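Long-range contact in cystathionine gamma-synthase (Xanthomonas oryzae pv. oryzae KACC 10331, PDB 6LD9), which probably joins an activated homoserine ester to cysteine to form cystathionine in methionine biosynthesis, using pyridoxal 5'-phosphate as cofactor: residues C[159-164]-C[368-373]. The protein carries 2 engineered substitutions. Numbering follows the deposited sequence.
Sequences NPLLRI and DGLLRL. With E9U ((2~{S})-4-[(2~{R})-2-azanyl-3-oxidanyl-3-oxidanylidene-propyl]sulfanyl-2-[(~{E})-[2-methyl-3-oxidanyl-5-(phosphonooxymethyl)pyridin-4-yl]methylideneamino]butanoic acid), chain G.
The peptide bond between Asn159 and Pro160 is cis, and the side chains of both residues meet Arg372: Pro160 CB lies 3.8 Å from Arg372 CD, and the side-chain amide of Asn159 comes to the edge of the guanidinium group. That amide and the guanidinium plane are turned 42° apart. The amide has probably been built the wrong way round; with it turned back, its oxygen would sit beside Arg372 NH1 and may accept a hydrogen bond.

Arg372 spends its terminal nitrogens on the bound cystathionine adduct, E9U. NH1 donates to carboxylate atom O of E9U at 2.9 Å, and NH2 donates to the other oxygen, OT of E9U, also at 2.9 Å. With N-H...O angles of 168° and 176°, both bonds are nearly straight, and this two-point grip fixes how the carboxylate is rotated. The arginine chain leaves the strand extended and then bends at chi3, which turns the guanidinium toward the ligand. Opposite charges should strengthen the pair.

Two residues back along the strand, Leu370 supplies the apolar part. Its CD2 presses on Pro160 CG at 3.5 Å and reaches Leu161 CD2 at 4.0 Å, while Tyr287 touches both leucines. The loop is tied further to this sheet by Pro160 O, which bonds to Ser312 OG on the neighbouring strand 310-315.

The contact thus joins the loop after strand 151-155 of the seven-stranded cofactor-binding sheet to the smaller C-terminal sheet. An arginine from the C-terminal domain holding the substrate alpha-carboxylate beside the cofactor is the hallmark of fold-type I pyridoxal phosphate enzymes, to which the trans-sulfuration family belongs.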
loop_
_atom_site.group_PDB
_atom_site.type_symbol
_atom_site.label_atom_id
_atom_site.label_comp_id
_atom_site.label_asym_id
_atom_site.label_seq_id
_atom_site.Cartn_x
_atom_site.Cartn_y
_atom_site.Cartn_z
ATOM N N ASN C 159 -18.451 26.766 -2.810
ATOM C CA ASN C 159 -16.986 26.907 -2.727
ATOM C C ASN C 159 -16.625 28.075 -3.621
ATOM O O ASN C 159 -16.712 27.896 -4.817
ATOM C CB ASN C 159 -16.364 25.599 -3.212
ATOM C CG ASN C 159 -14.855 25.599 -3.314
ATOM O OD1 ASN C 159 -14.315 24.552 -3.745
ATOM N ND2 ASN C 159 -14.190 26.686 -2.890
ATOM N N PRO C 160 -16.069 29.207 -3.145
ATOM C CA PRO C 160 -15.605 29.391 -1.767
ATOM C C PRO C 160 -16.279 30.483 -0.920
ATOM O O PRO C 160 -15.755 30.813 0.118
ATOM C CB PRO C 160 -14.222 29.951 -2.098
ATOM C CG PRO C 160 -14.568 31.039 -3.136
ATOM C CD PRO C 160 -15.628 30.344 -3.989
ATOM N N LEU C 161 -17.439 30.978 -1.325
ATOM C CA LEU C 161 -18.160 32.031 -0.556
ATOM C C LEU C 161 -19.216 31.505 0.441
ATOM O O LEU C 161 -19.824 32.321 1.134
ATOM C CB LEU C 161 -18.780 32.936 -1.604
ATOM C CG LEU C 161 -17.728 33.825 -2.252
ATOM C CD1 LEU C 161 -18.229 34.323 -3.592
ATOM C CD2 LEU C 161 -17.352 34.975 -1.309
ATOM N N LEU C 162 -19.366 30.196 0.573
ATOM C CA LEU C 162 -20.259 29.516 1.553
ATOM C C LEU C 162 -21.715 30.026 1.421
ATOM O O LEU C 162 -22.355 30.240 2.423
ATOM C CB LEU C 162 -19.687 29.756 2.953
ATOM C CG LEU C 162 -18.426 29.002 3.354
ATOM C CD1 LEU C 162 -18.592 27.527 3.194
ATOM C CD2 LEU C 162 -17.226 29.442 2.581
ATOM N N ARG C 163 -22.207 30.269 0.213
ATOM C CA ARG C 163 -23.634 30.622 -0.016
ATOM C C ARG C 163 -24.464 29.370 0.228
ATOM O O ARG C 163 -24.040 28.293 -0.106
ATOM C CB ARG C 163 -23.810 31.335 -1.373
ATOM C CG ARG C 163 -23.277 32.772 -1.302
ATOM C CD ARG C 163 -23.924 33.871 -2.186
ATOM N NE ARG C 163 -23.261 33.578 -3.435
ATOM C CZ ARG C 163 -22.298 34.271 -4.038
ATOM N NH1 ARG C 163 -21.934 35.472 -3.682
ATOM N NH2 ARG C 163 -21.712 33.723 -5.080
ATOM N N ILE C 164 -25.588 29.504 0.893
ATOM C CA ILE C 164 -26.455 28.380 1.327
ATOM C C ILE C 164 -27.631 28.290 0.374
ATOM O O ILE C 164 -28.262 29.297 0.087
ATOM C CB ILE C 164 -26.862 28.549 2.806
ATOM C CG1 ILE C 164 -25.685 28.829 3.745
ATOM C CG2 ILE C 164 -27.616 27.347 3.303
ATOM C CD1 ILE C 164 -24.624 27.715 3.814
ATOM N N ASP C 368 -10.500 39.100 -6.143
ATOM C CA ASP C 368 -9.037 38.865 -6.200
ATOM C C ASP C 368 -8.401 38.963 -4.799
ATOM O O ASP C 368 -7.212 38.608 -4.708
ATOM C CB ASP C 368 -8.381 39.829 -7.210
ATOM C CG ASP C 368 -8.630 39.568 -8.719
ATOM O OD1 ASP C 368 -9.399 38.591 -9.136
ATOM O OD2 ASP C 368 -8.071 40.367 -9.501
ATOM N N GLY C 369 -9.094 39.435 -3.750
ATOM C CA GLY C 369 -8.493 39.500 -2.394
ATOM C C GLY C 369 -9.014 38.387 -1.456
ATOM O O GLY C 369 -8.799 38.435 -0.244
ATOM N N LEU C 370 -9.788 37.448 -1.970
ATOM C CA LEU C 370 -10.416 36.415 -1.107
ATOM C C LEU C 370 -9.366 35.335 -0.756
ATOM O O LEU C 370 -8.657 34.806 -1.681
ATOM C CB LEU C 370 -11.662 35.860 -1.813
ATOM C CG LEU C 370 -12.557 34.953 -0.977
ATOM C CD1 LEU C 370 -13.333 35.761 0.036
ATOM C CD2 LEU C 370 -13.489 34.090 -1.862
ATOM N N LEU C 371 -9.263 35.072 0.557
ATOM C CA LEU C 371 -8.565 33.915 1.195
ATOM C C LEU C 371 -9.595 32.947 1.789
ATOM O O LEU C 371 -10.588 33.397 2.343
ATOM C CB LEU C 371 -7.661 34.482 2.272
ATOM C CG LEU C 371 -6.547 35.368 1.734
ATOM C CD1 LEU C 371 -5.686 35.869 2.875
ATOM C CD2 LEU C 371 -5.730 34.587 0.720
ATOM N N ARG C 372 -9.368 31.654 1.575
ATOM C CA ARG C 372 -10.206 30.525 1.979
ATOM C C ARG C 372 -9.415 29.682 2.997
ATOM O O ARG C 372 -8.339 29.203 2.676
ATOM C CB ARG C 372 -10.542 29.710 0.739
ATOM C CG ARG C 372 -11.656 28.720 0.968
ATOM C CD ARG C 372 -11.872 27.738 -0.132
ATOM N NE ARG C 372 -10.773 26.819 -0.220
ATOM C CZ ARG C 372 -10.653 25.889 -1.169
ATOM N NH1 ARG C 372 -11.565 25.757 -2.108
ATOM N NH2 ARG C 372 -9.626 25.058 -1.163
ATOM N N LEU C 373 -9.976 29.425 4.173
ATOM C CA LEU C 373 -9.380 28.536 5.187
ATOM C C LEU C 373 -10.112 27.218 5.193
ATOM O O LEU C 373 -11.323 27.217 5.127
ATOM C CB LEU C 373 -9.485 29.189 6.552
ATOM C CG LEU C 373 -8.870 30.569 6.613
ATOM C CD1 LEU C 373 -9.134 31.144 7.955
ATOM C CD2 LEU C 373 -7.382 30.516 6.314
HETATM N N1 E9U G . -16.759 19.326 -5.823
HETATM C C2 E9U G . -16.298 20.323 -4.985
HETATM C C3 E9U G . -14.873 20.614 -4.834
HETATM N N E9U G . -12.073 21.118 -4.783
HETATM C CA E9U G . -10.631 21.394 -4.574
HETATM C C E9U G . -10.557 22.706 -3.846
HETATM O O E9U G . -11.536 23.518 -3.973
HETATM C CB E9U G . -9.936 21.378 -5.938
HETATM C CG E9U G . -8.630 22.054 -5.984
HETATM S SD E9U G . -8.303 22.846 -7.531
HETATM C CE E9U G . -7.691 21.705 -8.754
HETATM C CZ E9U G . -6.674 21.852 -9.926
HETATM C CH E9U G . -7.410 21.754 -11.216
HETATM N NH E9U G . -5.568 22.822 -9.930
HETATM C C2A E9U G . -17.276 21.126 -4.157
HETATM C C4 E9U G . -13.940 19.833 -5.617
HETATM C C4A E9U G . -12.502 20.129 -5.506
HETATM C C5 E9U G . -14.536 18.776 -6.458
HETATM C C5A E9U G . -13.718 17.869 -7.293
HETATM C C6 E9U G . -15.934 18.581 -6.505
HETATM O O1P E9U G . -10.642 17.162 -6.815
HETATM O O2P E9U G . -11.674 14.995 -5.998
HETATM O O3 E9U G . -14.435 21.597 -4.063
HETATM O O3P E9U G . -11.904 15.608 -8.377
HETATM O O4P E9U G . -13.212 16.764 -6.530
HETATM O OT E9U G . -9.505 22.991 -3.184
HETATM O OX1 E9U G . -7.065 22.331 -12.220
HETATM O OX2 E9U G . -8.380 21.015 -11.289
HETATM P P E9U G . -11.741 16.125 -6.971
#